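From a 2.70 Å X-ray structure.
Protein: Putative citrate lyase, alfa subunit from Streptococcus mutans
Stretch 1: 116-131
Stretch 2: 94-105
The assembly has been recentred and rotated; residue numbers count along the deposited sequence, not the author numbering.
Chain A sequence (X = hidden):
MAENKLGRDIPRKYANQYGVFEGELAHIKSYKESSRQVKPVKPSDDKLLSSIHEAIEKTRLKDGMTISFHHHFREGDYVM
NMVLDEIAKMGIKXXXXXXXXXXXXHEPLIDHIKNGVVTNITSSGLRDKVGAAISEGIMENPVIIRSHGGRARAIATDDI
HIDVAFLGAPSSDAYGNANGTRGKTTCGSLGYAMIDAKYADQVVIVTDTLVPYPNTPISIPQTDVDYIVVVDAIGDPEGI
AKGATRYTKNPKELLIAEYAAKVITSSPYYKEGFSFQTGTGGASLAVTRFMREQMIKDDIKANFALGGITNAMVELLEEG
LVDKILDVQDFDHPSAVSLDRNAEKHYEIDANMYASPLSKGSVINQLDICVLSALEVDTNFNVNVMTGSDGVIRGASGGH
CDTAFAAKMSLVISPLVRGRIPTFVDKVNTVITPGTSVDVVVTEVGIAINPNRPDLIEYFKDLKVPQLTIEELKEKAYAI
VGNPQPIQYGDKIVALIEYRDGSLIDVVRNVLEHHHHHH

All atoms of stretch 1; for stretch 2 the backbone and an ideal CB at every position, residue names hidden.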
# COMPACT_ATOMS: atom_id res chain seq x y z
N GLY A 116 -17.63 31.89 -6.32
CA GLY A 116 -16.44 31.51 -7.08
C GLY A 116 -15.33 30.78 -6.34
O GLY A 116 -14.25 30.59 -6.89
N VAL A 117 -15.57 30.37 -5.10
CA VAL A 117 -14.53 29.66 -4.35
C VAL A 117 -14.26 28.30 -4.99
O VAL A 117 -13.11 27.88 -5.10
CB VAL A 117 -14.91 29.44 -2.88
CG1 VAL A 117 -13.78 28.73 -2.17
CG2 VAL A 117 -15.17 30.78 -2.21
N VAL A 118 -15.33 27.63 -5.40
CA VAL A 118 -15.25 26.34 -6.07
C VAL A 118 -15.78 26.55 -7.49
O VAL A 118 -16.89 27.05 -7.69
CB VAL A 118 -16.09 25.26 -5.34
CG1 VAL A 118 -15.93 23.91 -6.04
CG2 VAL A 118 -15.67 25.15 -3.88
N THR A 119 -15.00 26.14 -8.48
CA THR A 119 -15.35 26.34 -9.88
C THR A 119 -15.54 25.05 -10.68
O THR A 119 -16.04 25.09 -11.80
CB THR A 119 -14.26 27.19 -10.56
OG1 THR A 119 -12.97 26.61 -10.28
CG2 THR A 119 -14.29 28.61 -10.01
N ASN A 120 -15.10 23.93 -10.11
CA ASN A 120 -15.21 22.62 -10.74
C ASN A 120 -15.40 21.55 -9.67
O ASN A 120 -14.76 21.58 -8.62
CB ASN A 120 -13.96 22.29 -11.56
CG ASN A 120 -13.88 23.10 -12.83
OD1 ASN A 120 -13.74 24.31 -12.79
ND2 ASN A 120 -13.96 22.43 -13.97
N ILE A 121 -16.28 20.60 -9.96
CA ILE A 121 -16.60 19.53 -9.02
C ILE A 121 -16.62 18.17 -9.72
O ILE A 121 -17.09 18.06 -10.84
CB ILE A 121 -18.00 19.75 -8.40
CG1 ILE A 121 -18.10 21.15 -7.78
CG2 ILE A 121 -18.30 18.66 -7.38
CD1 ILE A 121 -19.51 21.50 -7.25
N THR A 122 -16.10 17.15 -9.05
CA THR A 122 -16.15 15.79 -9.58
C THR A 122 -16.39 14.82 -8.42
O THR A 122 -15.78 14.96 -7.35
CB THR A 122 -14.85 15.39 -10.34
OG1 THR A 122 -15.00 14.07 -10.85
CG2 THR A 122 -13.62 15.45 -9.43
N SER A 123 -17.31 13.89 -8.61
CA SER A 123 -17.60 12.89 -7.58
C SER A 123 -18.64 11.87 -8.00
O SER A 123 -19.06 11.82 -9.16
CB SER A 123 -18.04 13.55 -6.27
OG SER A 123 -19.37 14.02 -6.33
N SER A 124 -19.03 11.04 -7.04
CA SER A 124 -20.01 9.99 -7.30
C SER A 124 -21.40 10.60 -7.32
O SER A 124 -22.18 10.37 -8.24
CB SER A 124 -19.91 8.91 -6.21
OG SER A 124 -20.98 7.99 -6.29
N GLY A 125 -21.70 11.40 -6.30
CA GLY A 125 -23.02 12.01 -6.25
C GLY A 125 -23.04 13.38 -5.62
O GLY A 125 -22.02 13.89 -5.15
N LEU A 126 -24.20 14.00 -5.60
CA LEU A 126 -24.30 15.32 -5.02
C LEU A 126 -25.42 15.34 -3.99
O LEU A 126 -25.47 16.22 -3.13
CB LEU A 126 -24.56 16.35 -6.14
CG LEU A 126 -23.57 16.33 -7.30
CD1 LEU A 126 -24.09 17.20 -8.42
CD2 LEU A 126 -22.20 16.81 -6.84
N ARG A 127 -26.30 14.34 -4.06
CA ARG A 127 -27.46 14.20 -3.17
C ARG A 127 -28.45 15.35 -3.34
O ARG A 127 -28.30 16.18 -4.22
CB ARG A 127 -27.03 14.11 -1.69
CG ARG A 127 -26.24 12.85 -1.31
CD ARG A 127 -26.92 11.55 -1.76
NE ARG A 127 -26.05 10.37 -1.62
CZ ARG A 127 -26.30 9.18 -2.15
NH1 ARG A 127 -25.45 8.17 -1.98
NH2 ARG A 127 -27.41 8.98 -2.87
N ASP A 128 -29.45 15.37 -2.46
CA ASP A 128 -30.53 16.35 -2.48
C ASP A 128 -30.16 17.83 -2.63
O ASP A 128 -30.37 18.42 -3.69
CB ASP A 128 -31.39 16.17 -1.22
CG ASP A 128 -31.90 14.74 -1.05
OD1 ASP A 128 -32.57 14.21 -1.98
OD2 ASP A 128 -31.64 14.13 0.01
N LYS A 129 -29.64 18.42 -1.56
CA LYS A 129 -29.27 19.84 -1.54
C LYS A 129 -28.26 20.31 -2.59
O LYS A 129 -28.60 21.14 -3.44
CB LYS A 129 -28.78 20.22 -0.14
CG LYS A 129 -29.71 19.75 0.96
CD LYS A 129 -29.56 20.57 2.23
CE LYS A 129 -30.59 20.13 3.26
NZ LYS A 129 -31.97 20.08 2.67
N VAL A 130 -27.03 19.82 -2.53
CA VAL A 130 -26.03 20.24 -3.50
C VAL A 130 -26.50 19.94 -4.93
O VAL A 130 -26.35 20.77 -5.82
CB VAL A 130 -24.67 19.54 -3.27
CG1 VAL A 130 -23.67 19.97 -4.34
CG2 VAL A 130 -24.14 19.89 -1.89
N GLY A 131 -27.06 18.75 -5.12
CA GLY A 131 -27.55 18.36 -6.43
C GLY A 131 -28.64 19.28 -6.95
O GLY A 131 -28.69 19.58 -8.14
N UNK A 94 -11.35 29.81 -7.26
CA UNK A 94 -11.14 29.03 -8.47
C UNK A 94 -10.53 27.68 -8.12
O UNK A 94 -9.64 27.18 -8.81
CB UNK A 94 -10.24 29.79 -9.45
N UNK A 95 -11.01 27.09 -7.02
CA UNK A 95 -10.52 25.80 -6.56
C UNK A 95 -11.31 24.68 -7.20
O UNK A 95 -12.52 24.78 -7.37
CB UNK A 95 -10.60 25.70 -5.04
N UNK A 96 -10.59 23.62 -7.57
CA UNK A 96 -11.22 22.47 -8.20
C UNK A 96 -11.43 21.40 -7.12
O UNK A 96 -10.49 20.91 -6.52
CB UNK A 96 -10.37 21.94 -9.36
N UNK A 97 -12.69 21.03 -6.90
CA UNK A 97 -13.03 20.07 -5.87
C UNK A 97 -13.14 18.62 -6.42
O UNK A 97 -13.75 18.38 -7.47
CB UNK A 97 -14.35 20.49 -5.21
N UNK A 98 -12.52 17.67 -5.73
CA UNK A 98 -12.57 16.28 -6.17
C UNK A 98 -12.90 15.31 -5.03
O UNK A 98 -12.12 14.41 -4.72
CB UNK A 98 -11.23 15.89 -6.80
N UNK A 99 -14.06 15.50 -4.38
CA UNK A 99 -14.48 14.62 -3.28
C UNK A 99 -14.95 13.26 -3.81
O UNK A 99 -15.54 13.19 -4.89
CB UNK A 99 -15.60 15.28 -2.47
N UNK A 100 -14.68 12.19 -3.07
CA UNK A 100 -15.13 10.86 -3.49
C UNK A 100 -16.66 10.88 -3.66
O UNK A 100 -17.19 10.14 -4.49
CB UNK A 100 -14.71 9.80 -2.48
N UNK A 101 -17.36 11.71 -2.89
CA UNK A 101 -18.81 11.86 -3.04
C UNK A 101 -19.30 13.00 -2.17
O UNK A 101 -18.61 13.40 -1.24
CB UNK A 101 -19.54 10.56 -2.68
N UNK A 102 -20.48 13.53 -2.47
CA UNK A 102 -21.02 14.68 -1.73
C UNK A 102 -22.34 14.38 -1.02
O UNK A 102 -23.28 13.87 -1.63
CB UNK A 102 -21.22 15.86 -2.69
N UNK A 103 -22.42 14.70 0.26
CA UNK A 103 -23.65 14.45 1.03
C UNK A 103 -24.45 15.75 1.24
O UNK A 103 -24.02 16.82 0.82
CB UNK A 103 -23.31 13.82 2.38
N UNK A 104 -25.61 15.65 1.90
CA UNK A 104 -26.46 16.82 2.16
C UNK A 104 -25.86 17.79 3.19
O UNK A 104 -26.09 19.00 3.14
CB UNK A 104 -27.83 16.35 2.64
N UNK A 105 -25.10 17.26 4.14
CA UNK A 105 -24.52 18.11 5.16
C UNK A 105 -23.51 19.04 4.51
O UNK A 105 -23.06 20.01 5.13
CB UNK A 105 -23.87 17.28 6.27

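Position 94 has a left-handed backbone (phi 59°, psi 40°), which asparagine, aspartate and glycine tolerate best. Its CA-to-CB bond points away from stretch 1, yet the hydroxyl of Thr-119 lies within reach of a short polar chain. The residue is Asp-94: Thr-119 OG1 donates to its OD1 at 3.0 Å, while its own N donates to Gly-116 O at 3.0 Å.

From 95 the chain runs parallel to strand 118-123. At 95 the CB shares a sheet face with Val-118 and Ile-121, so a branched apolar residue suits. It is Ile-95, whose end leads away from stretch 1; its backbone does the pairing, N to Val-117 O and O from Thr-119 N, both 3.0 Å.

Position 96 turns to the face of Asn-120, where many small or polar residues would fit. Ser-96 places OG 3.4 Å from Asn-120 CB.

At 97 the CB returns to the apolar face, 3.9 Å from Val-118 CG1, and valine, isoleucine or leucine could fill the space. Ile-97 sets CG2 3.3 Å from Ile-121 CG1, and its N donates to Asn-120 O at 2.7 Å.

Position 98 offers its CB a methyl, Thr-122 CG2, at 3.6 Å; a small residue is enough, and Ala-98 makes that contact.

At 99, phi is -75°, which proline accepts, though the N lies 3.5 Å from Thr-122 O and an ordinary amide might donate there. The residue is Pro-99, whose N has no hydrogen to give, so that pair is not a hydrogen bond.

Position 100 points away, leaving the choice open; Ser-100 serves stretch 1 through its O, which accepts from Ser-124 N at 3.3 Å.

At 101 the CB lies sideways, 4.3 Å from Gly-125 N, a donor that a short hydroxyl could meet. Ser-101 OG accepts a weak bond from Gly-125 N at 3.3 Å.

Position 102 points toward stretch 1, with Ile-121, Leu-126 and Val-130 around it: a setting for a sizeable aliphatic chain. Ile-102 brings CD1 to 3.5 Å from Leu-126 CD2 and CG2 to 3.6 Å from Val-130 CG2. A water accepts from Arg-127 NE at 2.6 Å and donates to Ile-102 O at 2.8 Å.

Position 103 points away, so stretch 1 demands little; Ala-103 is deposited.

Position 104 lies beside the start of a helix, with the free Lys-129 N and the carboxylate of Asp-128 nearby. A side chain that both accepts and donates fits best, though aspartate could meet the amide alone. Asn-104 does both: OD1 accepts from Lys-129 N at 3.1 Å, and ND2 donates to Asp-128 OD2 at 3.1 Å.

Position 105 points away without contact, and Val-105 is one of many possibilities.

Stretch 2, residues 94-105: DISIAPSSIANV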
# COMPACT_ATOMS: atom_id res chain seq x y z
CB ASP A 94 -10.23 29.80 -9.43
CG ASP A 94 -10.17 29.18 -10.82
OD1 ASP A 94 -11.23 28.82 -11.38
OD2 ASP A 94 -9.04 29.07 -11.36
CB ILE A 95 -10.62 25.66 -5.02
CG1 ILE A 95 -9.60 26.58 -4.36
CG2 ILE A 95 -10.36 24.21 -4.60
CD1 ILE A 95 -8.19 26.34 -4.84
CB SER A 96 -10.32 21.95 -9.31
OG SER A 96 -11.08 21.16 -10.20
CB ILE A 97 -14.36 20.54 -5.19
CG1 ILE A 97 -14.45 20.08 -3.75
CG2 ILE A 97 -15.57 19.97 -5.94
CD1 ILE A 97 -15.79 20.46 -3.15
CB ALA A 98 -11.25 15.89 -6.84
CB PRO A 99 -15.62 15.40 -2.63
CG PRO A 99 -16.25 16.08 -3.81
CD PRO A 99 -15.06 16.57 -4.59
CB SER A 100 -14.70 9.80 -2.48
OG SER A 100 -15.16 10.10 -1.18
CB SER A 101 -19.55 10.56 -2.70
OG SER A 101 -20.86 10.56 -3.27
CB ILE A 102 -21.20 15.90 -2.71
CG1 ILE A 102 -19.82 16.41 -3.15
CG2 ILE A 102 -21.94 17.03 -2.04
CD1 ILE A 102 -19.86 17.38 -4.30
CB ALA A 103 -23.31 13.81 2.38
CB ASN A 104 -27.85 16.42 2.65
CG ASN A 104 -28.68 15.72 1.58
OD1 ASN A 104 -28.86 16.21 0.46
ND2 ASN A 104 -29.21 14.56 1.94
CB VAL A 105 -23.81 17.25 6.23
CG1 VAL A 105 -22.60 16.55 5.62
CG2 VAL A 105 -23.40 18.13 7.40
O HOH W 1 -23.55 11.13 -1.38
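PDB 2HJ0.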